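Transcriptional regulator (Vibrio virus VP882, PDB 7DWM) binds the signalling molecule 3,5-dimethylpyrazin-2-ol in its PAS domain and probably controls transcription by contacting DNA through a LuxR-type helix-turn-helix domain. Local coordinates at residues E8-Y13 / I111-R116; G29-K34 / A118-H123; D64-A69 / V93-N98; G99-T104 / L127-G132. All blocks are in the same frame, centred on the assembly; numbering follows the deposited sequence.

In the fold
Interactions 1 and 2 interleave along the chain, their centres 14 Å apart, and meet where Met112 CE packs on Ala118 CB at 3.5 Å. Interactions 3 and 4 form a second pair, also 14 Å between centres, joined by a probable hydrogen bond of 2.9 Å from Arg101 N to His94 O on adjacent strands. Interactions 2 and 3 both line the ligand pocket: the first supplies Lys31 and Phe122, the second Thr67 and Tyr96, although their nearest atoms are about 10 Å apart. Strand 119-126 of interaction 2 runs directly into helix 127-139 of interaction 4. Interactions 1 and 4, with centres 34 Å apart, both touch the second subunit.

Interaction 1 (E8-Y13 / I111-R116)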
loop_
_atom_site.group_PDB
_atom_site.type_symbol
_atom_site.label_atom_id
_atom_site.label_comp_id
_atom_site.label_asym_id
_atom_site.label_seq_id
_atom_site.Cartn_x
_atom_site.Cartn_y
_atom_site.Cartn_z
ATOM N N GLU A 8 -16.010 17.929 -28.126
ATOM C CA GLU A 8 -17.071 18.211 -27.166
ATOM C C GLU A 8 -16.993 17.253 -25.992
ATOM O O GLU A 8 -16.994 17.670 -24.825
ATOM C CB GLU A 8 -18.437 18.092 -27.847
ATOM C CG GLU A 8 -18.499 18.723 -29.223
ATOM C CD GLU A 8 -19.127 20.104 -29.227
ATOM O OE1 GLU A 8 -19.357 20.634 -30.334
ATOM O OE2 GLU A 8 -19.398 20.659 -28.139
ATOM N N GLY A 9 -16.869 15.959 -26.285
ATOM C CA GLY A 9 -16.799 14.971 -25.231
ATOM C C GLY A 9 -15.479 15.003 -24.497
ATOM O O GLY A 9 -15.436 14.752 -23.292
ATOM N N ASP A 10 -14.394 15.364 -25.188
ATOM C CA ASP A 10 -13.108 15.430 -24.504
ATOM C C ASP A 10 -13.007 16.624 -23.563
ATOM O O ASP A 10 -12.150 16.623 -22.673
ATOM C CB ASP A 10 -11.967 15.485 -25.517
ATOM C CG ASP A 10 -11.548 14.118 -25.990
ATOM O OD1 ASP A 10 -10.613 14.056 -26.809
ATOM O OD2 ASP A 10 -12.148 13.112 -25.549
ATOM N N ASP A 11 -13.853 17.642 -23.740
ATOM C CA ASP A 11 -13.897 18.735 -22.773
ATOM C C ASP A 11 -14.980 18.560 -21.712
ATOM O O ASP A 11 -14.780 18.958 -20.549
ATOM C CB ASP A 11 -14.120 20.062 -23.508
ATOM C CG ASP A 11 -13.859 21.268 -22.633
ATOM O OD1 ASP A 11 -14.741 21.604 -21.819
ATOM O OD2 ASP A 11 -12.778 21.883 -22.765
ATOM N N ALA A 12 -16.074 17.877 -22.058
ATOM C CA ALA A 12 -17.034 17.458 -21.044
ATOM C C ALA A 12 -16.413 16.478 -20.057
ATOM O O ALA A 12 -16.643 16.577 -18.849
ATOM C CB ALA A 12 -18.266 16.842 -21.708
ATOM N N TYR A 13 -15.615 15.528 -20.554
ATOM C CA TYR A 13 -14.946 14.562 -19.691
ATOM C C TYR A 13 -13.938 15.239 -18.760
ATOM O O TYR A 13 -13.829 14.878 -17.583
ATOM C CB TYR A 13 -14.287 13.490 -20.564
ATOM C CG TYR A 13 -13.344 12.552 -19.854
ATOM C CD1 TYR A 13 -11.972 12.700 -19.980
ATOM C CD2 TYR A 13 -13.822 11.509 -19.070
ATOM C CE1 TYR A 13 -11.098 11.844 -19.339
ATOM C CE2 TYR A 13 -12.949 10.643 -18.421
ATOM C CZ TYR A 13 -11.586 10.819 -18.563
ATOM O OH TYR A 13 -10.697 9.977 -17.931
ATOM N N ILE A 111 -6.304 8.670 -20.183
ATOM C CA ILE A 111 -7.078 8.327 -21.371
ATOM C C ILE A 111 -8.473 8.906 -21.236
ATOM O O ILE A 111 -8.997 9.100 -20.136
ATOM C CB ILE A 111 -7.069 6.795 -21.565
ATOM C CG1 ILE A 111 -5.667 6.225 -21.347
ATOM C CG2 ILE A 111 -7.610 6.396 -22.928
ATOM C CD1 ILE A 111 -5.431 5.683 -19.963
ATOM N N MET A 112 -9.040 9.249 -22.384
ATOM C CA MET A 112 -10.316 9.937 -22.487
ATOM C C MET A 112 -11.115 9.347 -23.636
ATOM O O MET A 112 -10.594 8.490 -24.359
ATOM C CB MET A 112 -10.105 11.432 -22.757
ATOM C CG MET A 112 -9.019 12.151 -21.997
ATOM S SD MET A 112 -8.194 13.346 -23.072
ATOM C CE MET A 112 -7.512 12.249 -24.320
ATOM N N PRO A 113 -12.368 9.790 -23.874
ATOM C CA PRO A 113 -13.143 9.193 -24.967
ATOM C C PRO A 113 -12.489 9.438 -26.323
ATOM O O PRO A 113 -12.965 8.943 -27.349
ATOM C CB PRO A 113 -14.506 9.893 -24.858
ATOM C CG PRO A 113 -14.274 11.081 -24.002
ATOM C CD PRO A 113 -13.243 10.614 -23.024
ATOM N N SER A 114 -11.399 10.222 -26.324
ATOM C CA SER A 114 -10.465 10.202 -27.446
ATOM C C SER A 114 -9.767 8.855 -27.589
ATOM O O SER A 114 -9.669 8.309 -28.700
ATOM C CB SER A 114 -9.443 11.323 -27.262
ATOM O OG SER A 114 -8.184 10.964 -27.791
ATOM N N GLY A 115 -9.270 8.304 -26.484
ATOM C CA GLY A 115 -8.376 7.168 -26.527
ATOM C C GLY A 115 -6.905 7.522 -26.615
ATOM O O GLY A 115 -6.059 6.613 -26.618
ATOM N N ARG A 116 -6.577 8.806 -26.726
ATOM C CA ARG A 116 -5.214 9.300 -26.824
ATOM C C ARG A 116 -4.615 9.483 -25.440
ATOM O O ARG A 116 -5.321 9.751 -24.467
ATOM C CB ARG A 116 -5.183 10.635 -27.571
ATOM C CG ARG A 116 -3.794 11.135 -27.894
ATOM C CD ARG A 116 -3.820 12.565 -28.409
ATOM N NE ARG A 116 -5.002 13.295 -27.965
ATOM C CZ ARG A 116 -4.979 14.289 -27.085
ATOM N NH1 ARG A 116 -3.831 14.686 -26.551
ATOM N NH2 ARG A 116 -6.109 14.889 -26.743
#
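The Tyr13 ring carries Pro113 on one face: CD of the proline lies 4.0 Å from the ring centroid and 24° off its normal, a CH-pi contact displaced toward the rim near Tyr13 CG. Met112 approaches obliquely, its side chain crossing the tyrosine at about a right angle so that Met112 CG reaches Tyr13 CE1. Tyr13 gets there because its CG is anti to the backbone N (chi1 169°), which sends the ring from the helix to the loop. One turn earlier, Asp10 has CG beside its own backbone N and slides past Pro113, with Asp10 OD2 3.3 Å from Pro113 CG. Its other oxygen, OD1, faces Ser114 CB and remains 4.6 Å from Arg116 NH2, beyond salt-bridge range, so any attraction there is probably modest. The loop holds its own shape: Gly115 N bonds back to Met112 O, and Ser114 OG accepts from Arg116 N at 2.9 Å, an ST turn. The contact thus docks the N-terminal helix 7-21 on the hairpin loop between strands 99-110 and 119-126, at the dimer interface, where His19 of the second subunit meets the Tyr13 ring and also packs on Pro113.

Interaction 2 (G29-K34 / A118-H123); sequences GIKDTK and AGTIFH. With A1U (3,5-dimethylpyrazin-2-ol), chain C.
Phe122 has its CG between the backbone N and the carbonyl carbon (chi1 63°), a crowded position that lays the ring back over the neighbouring strand. Gly29 CA sits beneath one face, 3.7 Å from the ring centroid, in a CH-pi contact, main chain lying directly against the ring. Over the centre of the opposite face lies the ligand methyl CAH, so the ring is sandwiched between main chain and ligand. Lys31 also takes the crowded chi1 (49°), bends at chi2 and then runs extended, alongside Thr120, with Lys31 CG 3.7 Å from Thr120 OG1. This brings Lys31 NZ to ligand OAI in a weak hydrogen bond of 3.3 Å, while salt bridges to Asp60 and Asp78 hold the ammonium and probably favour its charged state. Asp78 also takes a hydrogen bond with Thr120 OG1. On the other face Ile30 and Ile121 point the same way, CG2 against CG2. Four backbone bonds fix the antiparallel pairing: Phe122 N to Gly29 O, at 2.8 Å and 169°, is the straightest, and the Gly29-Phe122 and Lys31-Thr120 pairs are the hydrogen-bonded ones. Strand 28-32 is flanked in the PAS sheet by 37-40 and 119-126, the latter next to 99-110, while Phe21 of helix 7-21 packs on the two isoleucines.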
loop_
_atom_site.group_PDB
_atom_site.type_symbol
_atom_site.label_atom_id
_atom_site.label_comp_id
_atom_site.label_asym_id
_atom_site.label_seq_id
_atom_site.Cartn_x
_atom_site.Cartn_y
_atom_site.Cartn_z
ATOM N N GLY A 29 -5.016 15.700 -9.217
ATOM C CA GLY A 29 -4.834 16.590 -10.356
ATOM C C GLY A 29 -4.439 15.833 -11.602
ATOM O O GLY A 29 -4.228 14.620 -11.577
ATOM N N ILE A 30 -4.403 16.567 -12.718
ATOM C CA ILE A 30 -3.966 16.036 -14.007
ATOM C C ILE A 30 -3.124 17.092 -14.720
ATOM O O ILE A 30 -3.394 18.299 -14.636
ATOM C CB ILE A 30 -5.152 15.550 -14.887
ATOM C CG1 ILE A 30 -5.974 16.696 -15.495
ATOM C CG2 ILE A 30 -6.056 14.597 -14.134
ATOM C CD1 ILE A 30 -5.414 17.242 -16.792
ATOM N N LYS A 31 -2.085 16.637 -15.409
ATOM C CA LYS A 31 -1.326 17.511 -16.293
ATOM C C LYS A 31 -1.184 16.853 -17.661
ATOM O O LYS A 31 -1.592 15.709 -17.869
ATOM C CB LYS A 31 0.033 17.895 -15.702
ATOM C CG LYS A 31 0.842 16.763 -15.169
ATOM C CD LYS A 31 1.434 17.189 -13.852
ATOM C CE LYS A 31 2.387 16.158 -13.339
ATOM N NZ LYS A 31 3.201 16.671 -12.218
ATOM N N ASP A 32 -0.561 17.586 -18.579
ATOM C CA ASP A 32 -0.541 17.272 -19.998
ATOM C C ASP A 32 0.734 16.512 -20.362
ATOM O O ASP A 32 1.521 16.118 -19.496
ATOM C CB ASP A 32 -0.676 18.576 -20.789
ATOM C CG ASP A 32 -1.018 18.360 -22.244
ATOM O OD1 ASP A 32 -0.235 18.831 -23.091
ATOM O OD2 ASP A 32 -2.059 17.733 -22.541
ATOM N N THR A 33 0.942 16.300 -21.665
ATOM C CA THR A 33 2.149 15.664 -22.172
ATOM C C THR A 33 3.359 16.579 -22.077
ATOM O O THR A 33 4.484 16.112 -22.280
ATOM C CB THR A 33 1.954 15.212 -23.622
ATOM O OG1 THR A 33 3.182 14.671 -24.124
ATOM C CG2 THR A 33 1.536 16.387 -24.500
ATOM N N LYS A 34 3.154 17.869 -21.823
ATOM C CA LYS A 34 4.233 18.788 -21.506
ATOM C C LYS A 34 4.406 18.949 -19.998
ATOM O O LYS A 34 5.069 19.891 -19.548
ATOM C CB LYS A 34 3.985 20.137 -22.179
ATOM C CG LYS A 34 4.318 20.152 -23.663
ATOM C CD LYS A 34 3.333 20.998 -24.446
ATOM C CE LYS A 34 3.856 22.411 -24.643
ATOM N NZ LYS A 34 2.868 23.282 -25.337
ATOM N N ALA A 118 -3.354 11.766 -23.244
ATOM C CA ALA A 118 -3.338 13.228 -23.193
ATOM C C ALA A 118 -2.355 13.768 -22.174
ATOM O O ALA A 118 -1.848 14.883 -22.343
ATOM C CB ALA A 118 -4.727 13.778 -22.894
ATOM N N GLY A 119 -2.069 12.995 -21.135
ATOM C CA GLY A 119 -1.164 13.404 -20.084
ATOM C C GLY A 119 -1.176 12.393 -18.960
ATOM O O GLY A 119 -1.145 11.187 -19.212
ATOM N N THR A 120 -1.258 12.859 -17.719
ATOM C CA THR A 120 -1.268 11.976 -16.564
ATOM C C THR A 120 -2.204 12.523 -15.500
ATOM O O THR A 120 -2.451 13.731 -15.428
ATOM C CB THR A 120 0.131 11.798 -15.946
ATOM O OG1 THR A 120 0.578 13.042 -15.393
ATOM C CG2 THR A 120 1.141 11.321 -16.980
ATOM N N ILE A 121 -2.718 11.613 -14.673
ATOM C CA ILE A 121 -3.450 11.936 -13.455
ATOM C C ILE A 121 -2.563 11.548 -12.285
ATOM O O ILE A 121 -1.903 10.503 -12.318
ATOM C CB ILE A 121 -4.808 11.205 -13.364
ATOM C CG1 ILE A 121 -5.545 11.203 -14.706
ATOM C CG2 ILE A 121 -5.679 11.769 -12.238
ATOM C CD1 ILE A 121 -5.458 9.886 -15.425
ATOM N N PHE A 122 -2.524 12.396 -11.262
ATOM C CA PHE A 122 -1.761 12.122 -10.057
ATOM C C PHE A 122 -2.682 12.204 -8.850
ATOM O O PHE A 122 -3.527 13.109 -8.745
ATOM C CB PHE A 122 -0.557 13.080 -9.901
ATOM C CG PHE A 122 -0.932 14.528 -9.736
ATOM C CD1 PHE A 122 -0.894 15.391 -10.817
ATOM C CD2 PHE A 122 -1.285 15.036 -8.493
ATOM C CE1 PHE A 122 -1.231 16.723 -10.670
ATOM C CE2 PHE A 122 -1.628 16.363 -8.344
ATOM C CZ PHE A 122 -1.594 17.211 -9.432
ATOM N N HIS A 123 -2.524 11.221 -7.962
ATOM C CA HIS A 123 -3.252 11.106 -6.705
ATOM C C HIS A 123 -2.229 11.072 -5.566
ATOM O O HIS A 123 -1.437 10.108 -5.493
ATOM C CB HIS A 123 -4.144 9.867 -6.693
ATOM C CG HIS A 123 -4.917 9.683 -5.423
ATOM N ND1 HIS A 123 -5.365 8.451 -4.998
ATOM C CD2 HIS A 123 -5.327 10.574 -4.490
ATOM C CE1 HIS A 123 -6.015 8.590 -3.855
ATOM N NE2 HIS A 123 -6.006 9.869 -3.526
HETATM C CAB A1U C . 5.118 15.399 -6.412
HETATM C CAC A1U C . 4.262 16.477 -6.076
HETATM C CAE A1U C . 3.317 16.360 -8.218
HETATM C CAF A1U C . 4.210 15.295 -8.464
HETATM C CAG A1U C . 4.350 17.096 -4.707
HETATM C CAH A1U C . 2.337 16.854 -9.238
HETATM N NAA A1U C . 5.111 14.785 -7.625
HETATM N NAD A1U C . 3.369 16.935 -7.001
HETATM O OAI A1U C . 4.120 14.725 -9.749
#

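Interaction 3 (D64-A69 / V93-N98)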
loop_
_atom_site.group_PDB
_atom_site.type_symbol
_atom_site.label_atom_id
_atom_site.label_comp_id
_atom_site.label_asym_id
_atom_site.label_seq_id
_atom_site.Cartn_x
_atom_site.Cartn_y
_atom_site.Cartn_z
ATOM N N ASP A 64 6.403 28.975 -4.216
ATOM C CA ASP A 64 6.250 28.900 -2.757
ATOM C C ASP A 64 6.318 27.480 -2.163
ATOM O O ASP A 64 5.655 27.184 -1.160
ATOM C CB ASP A 64 4.922 29.552 -2.367
ATOM C CG ASP A 64 4.953 31.086 -2.477
ATOM O OD1 ASP A 64 5.629 31.606 -3.375
ATOM O OD2 ASP A 64 4.281 31.769 -1.673
ATOM N N CYS A 65 7.211 26.635 -2.695
ATOM C CA CYS A 65 7.428 25.367 -1.998
ATOM C C CYS A 65 8.631 24.652 -2.573
ATOM O O CYS A 65 8.953 24.799 -3.753
ATOM C CB CYS A 65 6.202 24.439 -2.055
ATOM S SG CYS A 65 6.414 22.989 -1.003
ATOM N N GLU A 66 9.275 23.861 -1.718
ATOM C CA GLU A 66 10.549 23.237 -2.045
ATOM C C GLU A 66 10.390 22.125 -3.069
ATOM O O GLU A 66 11.385 21.725 -3.690
ATOM C CB GLU A 66 11.204 22.681 -0.774
ATOM C CG GLU A 66 11.355 23.699 0.344
ATOM C CD GLU A 66 12.783 24.173 0.523
ATOM O OE1 GLU A 66 13.049 24.865 1.528
ATOM O OE2 GLU A 66 13.636 23.857 -0.338
ATOM N N THR A 67 9.162 21.612 -3.232
ATOM C CA THR A 67 8.866 20.640 -4.274
ATOM C C THR A 67 9.510 21.010 -5.597
ATOM O O THR A 67 9.976 20.127 -6.325
ATOM C CB THR A 67 7.352 20.516 -4.450
ATOM O OG1 THR A 67 6.737 21.797 -4.304
ATOM C CG2 THR A 67 6.775 19.572 -3.403
ATOM N N ALA A 68 9.575 22.305 -5.912
ATOM C CA ALA A 68 10.061 22.745 -7.215
ATOM C C ALA A 68 11.467 22.239 -7.515
ATOM O O ALA A 68 11.815 22.036 -8.687
ATOM C CB ALA A 68 10.026 24.274 -7.302
ATOM N N ALA A 69 12.291 22.026 -6.485
ATOM C CA ALA A 69 13.649 21.558 -6.737
ATOM C C ALA A 69 13.674 20.191 -7.405
ATOM O O ALA A 69 14.644 19.872 -8.102
ATOM C CB ALA A 69 14.444 21.514 -5.431
ATOM N N VAL A 93 8.830 12.403 -0.342
ATOM C CA VAL A 93 9.074 12.912 0.998
ATOM C C VAL A 93 9.624 14.323 0.851
ATOM O O VAL A 93 10.715 14.525 0.292
ATOM C CB VAL A 93 10.028 12.005 1.787
ATOM C CG1 VAL A 93 10.236 12.560 3.182
ATOM C CG2 VAL A 93 9.457 10.595 1.856
ATOM N N HIS A 94 8.867 15.300 1.348
ATOM C CA HIS A 94 9.164 16.689 1.025
ATOM C C HIS A 94 8.819 17.594 2.193
ATOM O O HIS A 94 7.894 17.295 2.959
ATOM C CB HIS A 94 8.389 17.157 -0.215
ATOM C CG HIS A 94 8.889 16.577 -1.498
ATOM N ND1 HIS A 94 10.034 17.019 -2.122
ATOM C CD2 HIS A 94 8.393 15.592 -2.280
ATOM C CE1 HIS A 94 10.227 16.327 -3.230
ATOM N NE2 HIS A 94 9.243 15.456 -3.351
ATOM N N PRO A 95 9.527 18.713 2.346
ATOM C CA PRO A 95 9.090 19.788 3.257
ATOM C C PRO A 95 7.970 20.610 2.623
ATOM O O PRO A 95 8.156 21.706 2.096
ATOM C CB PRO A 95 10.372 20.600 3.454
ATOM C CG PRO A 95 11.101 20.439 2.164
ATOM C CD PRO A 95 10.799 19.041 1.677
ATOM N N TYR A 96 6.762 20.056 2.671
ATOM C CA TYR A 96 5.606 20.715 2.096
ATOM C C TYR A 96 5.265 21.972 2.899
ATOM O O TYR A 96 5.830 22.238 3.965
ATOM C CB TYR A 96 4.419 19.753 2.044
ATOM C CG TYR A 96 4.668 18.529 1.184
ATOM C CD1 TYR A 96 4.803 18.638 -0.194
ATOM C CD2 TYR A 96 4.773 17.265 1.752
ATOM C CE1 TYR A 96 5.031 17.524 -0.982
ATOM C CE2 TYR A 96 5.005 16.147 0.973
ATOM C CZ TYR A 96 5.132 16.282 -0.393
ATOM O OH TYR A 96 5.363 15.172 -1.171
ATOM N N ALA A 97 4.308 22.741 2.373
ATOM C CA ALA A 97 3.995 24.067 2.898
ATOM C C ALA A 97 3.659 24.077 4.386
ATOM O O ALA A 97 3.649 25.157 4.988
ATOM C CB ALA A 97 2.833 24.672 2.109
ATOM N N ASN A 98 3.388 22.926 4.995
ATOM C CA ASN A 98 3.102 22.861 6.424
ATOM C C ASN A 98 3.928 21.775 7.099
ATOM O O ASN A 98 3.421 21.004 7.922
ATOM C CB ASN A 98 1.613 22.655 6.684
ATOM C CG ASN A 98 1.152 23.327 7.966
ATOM O OD1 ASN A 98 1.813 23.230 9.000
ATOM N ND2 ASN A 98 0.020 24.020 7.901
#
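Pro95 is the centre of an inverse gamma turn (phi -78°, psi 79°), closed by a weak bond of 3.0 Å from Tyr96 N to His94 O, and the 3-10 segment 66-69 packs against this kinked end of the strand. Thr67 carries the contact through its methyl. With OG1 in the crowded position between backbone N and carbonyl carbon, CG2 stands beside the backbone N; it lies 4.1 Å above the plane of the His94 ring, toward the rim, and approaches Tyr96 CE1 obliquely at 3.6 Å. His94 CB in turn covers one face of the Tyr96 ring. The polar ends are held from outside: Asp92 bonds His94 NE2 through OD1 and Tyr96 OH through its backbone O, and His94 ND1 pairs with Gln232 OE1, which may favour a protonated imidazole. Farther out, Cys65 SG rests 3.8 Å from Pro95 O, and Glu66 CB meets Pro95 CG at 3.7 Å. Thr67 and Tyr96 both belong to the wall of the 3,5-dimethylpyrazin-2-ol pocket, Thr67 about 4 Å from the ligand. The loop leading into helix 71-80 is thereby packed on strand 88-96, which lies in the sheet between strands 99-110 and 233-236.

Interaction 4 (G99-T104 / L127-G132); sequences GWRVFT and LTDTAG
Leu127 N donates to Val102 O at 2.9 Å, with the donor nearly along the C=O axis (164°) and a moderately bent N-H...O angle of 147°; this is the one clear hydrogen bond across the two segments. Beside it Leu127, its CG anti to the carbonyl carbon, turns CD1 toward Thr104 OG1, and its CB packs loosely on Val102 CG1 at 4.4 Å. Thr128 fills the other flank with two branches. Its CG2 lies against Val102, 3.9 Å from Val102 CB, while OG1 stands over one face of the Arg101 guanidinium, where the angle to Arg101 NH2 is too poor for a hydrogen bond. Arg101 reaches that position by folding at both chi2 and chi3, so that the two side chains cross at about a right angle. Strand 119-126, the neighbour of strand 99-110 in the antiparallel PAS sheet, ends here and passes straight into helix 127-139, whose first turns cross the 99-104 segment at 74° with axes 7.5 Å apart at closest. Asp126, at this junction, organises the polar groups: OD1 forms a salt bridge with Arg101 NH2, OD2 bonds Thr128 OG1, and its backbone O bonds Thr130 OG1. Asp129 OD1 remains 4.5 Å from Arg101 NH2, so it probably adds only a longer-range attraction. On the strand, Phe103 points away from the helix and meets Tyr96 edge-to-face. Leu127 also packs on Ile134 of the second subunit, and Thr130 on Ile89 of that subunit.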
loop_
_atom_site.group_PDB
_atom_site.type_symbol
_atom_site.label_atom_id
_atom_site.label_comp_id
_atom_site.label_asym_id
_atom_site.label_seq_id
_atom_site.Cartn_x
_atom_site.Cartn_y
_atom_site.Cartn_z
ATOM N N GLY A 99 5.206 21.694 6.760
ATOM C CA GLY A 99 6.122 20.768 7.393
ATOM C C GLY A 99 6.493 19.609 6.483
ATOM O O GLY A 99 5.987 19.454 5.372
ATOM N N TRP A 100 7.434 18.808 6.971
ATOM C CA TRP A 100 7.841 17.616 6.241
ATOM C C TRP A 100 6.726 16.581 6.265
ATOM O O TRP A 100 6.108 16.332 7.303
ATOM C CB TRP A 100 9.114 17.026 6.846
ATOM C CG TRP A 100 10.368 17.713 6.403
ATOM C CD1 TRP A 100 10.911 18.846 6.935
ATOM C CD2 TRP A 100 11.241 17.310 5.339
ATOM N NE1 TRP A 100 12.065 19.175 6.266
ATOM C CE2 TRP A 100 12.290 18.248 5.282
ATOM C CE3 TRP A 100 11.236 16.249 4.428
ATOM C CZ2 TRP A 100 13.324 18.157 4.352
ATOM C CZ3 TRP A 100 12.265 16.159 3.506
ATOM C CH2 TRP A 100 13.294 17.108 3.474
ATOM N N ARG A 101 6.476 15.964 5.112
ATOM C CA ARG A 101 5.492 14.899 5.021
ATOM C C ARG A 101 5.998 13.813 4.084
ATOM O O ARG A 101 6.847 14.039 3.208
ATOM C CB ARG A 101 4.118 15.400 4.536
ATOM C CG ARG A 101 3.487 16.517 5.366
ATOM C CD ARG A 101 3.131 16.059 6.776
ATOM N NE ARG A 101 1.834 15.395 6.855
ATOM C CZ ARG A 101 1.140 15.250 7.980
ATOM N NH1 ARG A 101 1.621 15.724 9.124
ATOM N NH2 ARG A 101 -0.031 14.629 7.966
ATOM N N VAL A 102 5.438 12.624 4.289
ATOM C CA VAL A 102 5.716 11.427 3.510
ATOM C C VAL A 102 4.457 11.149 2.701
ATOM O O VAL A 102 3.483 10.595 3.222
ATOM C CB VAL A 102 6.076 10.234 4.404
ATOM C CG1 VAL A 102 6.409 9.012 3.562
ATOM C CG2 VAL A 102 7.228 10.586 5.336
ATOM N N PHE A 103 4.448 11.550 1.436
ATOM C CA PHE A 103 3.309 11.297 0.575
ATOM C C PHE A 103 3.599 10.145 -0.373
ATOM O O PHE A 103 4.747 9.839 -0.703
ATOM C CB PHE A 103 2.948 12.547 -0.231
ATOM C CG PHE A 103 1.845 13.356 0.375
ATOM C CD1 PHE A 103 0.624 13.477 -0.267
ATOM C CD2 PHE A 103 2.026 13.997 1.588
ATOM C CE1 PHE A 103 -0.398 14.223 0.292
ATOM C CE2 PHE A 103 1.009 14.744 2.153
ATOM C CZ PHE A 103 -0.203 14.858 1.503
ATOM N N THR A 104 2.522 9.509 -0.804
ATOM C CA THR A 104 2.506 8.653 -1.977
ATOM C C THR A 104 1.783 9.407 -3.083
ATOM O O THR A 104 0.627 9.805 -2.908
ATOM C CB THR A 104 1.811 7.332 -1.647
ATOM O OG1 THR A 104 2.673 6.526 -0.831
ATOM C CG2 THR A 104 1.384 6.583 -2.899
ATOM N N LEU A 127 0.759 9.695 3.889
ATOM C CA LEU A 127 1.079 8.454 4.578
ATOM C C LEU A 127 1.449 8.636 6.046
ATOM O O LEU A 127 1.445 7.649 6.787
ATOM C CB LEU A 127 2.212 7.727 3.852
ATOM C CG LEU A 127 1.802 7.089 2.524
ATOM C CD1 LEU A 127 2.727 5.938 2.196
ATOM C CD2 LEU A 127 0.349 6.622 2.560
ATOM N N THR A 128 1.780 9.855 6.481
ATOM C CA THR A 128 2.341 10.049 7.818
ATOM C C THR A 128 1.389 9.596 8.925
ATOM O O THR A 128 1.752 8.768 9.768
ATOM C CB THR A 128 2.702 11.525 8.007
ATOM O OG1 THR A 128 1.504 12.310 7.976
ATOM C CG2 THR A 128 3.624 11.997 6.897
ATOM N N ASP A 129 0.169 10.136 8.952
ATOM C CA ASP A 129 -0.778 9.783 10.010
ATOM C C ASP A 129 -1.361 8.386 9.806
ATOM O O ASP A 129 -1.489 7.594 10.759
ATOM C CB ASP A 129 -1.893 10.829 10.090
ATOM C CG ASP A 129 -2.676 10.950 8.796
ATOM O OD1 ASP A 129 -2.096 10.680 7.722
ATOM O OD2 ASP A 129 -3.871 11.312 8.854
ATOM N N THR A 130 -1.723 8.071 8.565
ATOM C CA THR A 130 -2.389 6.808 8.297
ATOM C C THR A 130 -1.454 5.623 8.457
ATOM O O THR A 130 -1.929 4.524 8.742
ATOM C CB THR A 130 -2.993 6.819 6.894
ATOM O OG1 THR A 130 -1.944 6.856 5.919
ATOM C CG2 THR A 130 -3.892 8.034 6.714
ATOM N N ALA A 131 -0.139 5.822 8.345
ATOM C CA ALA A 131 0.786 4.734 8.635
ATOM C C ALA A 131 0.614 4.249 10.068
ATOM O O ALA A 131 0.433 3.052 10.312
ATOM C CB ALA A 131 2.225 5.190 8.380
ATOM N N GLY A 132 0.612 5.176 11.029
ATOM C CA GLY A 132 0.390 4.789 12.413
ATOM C C GLY A 132 -1.004 4.242 12.664
ATOM O O GLY A 132 -1.172 3.263 13.407
#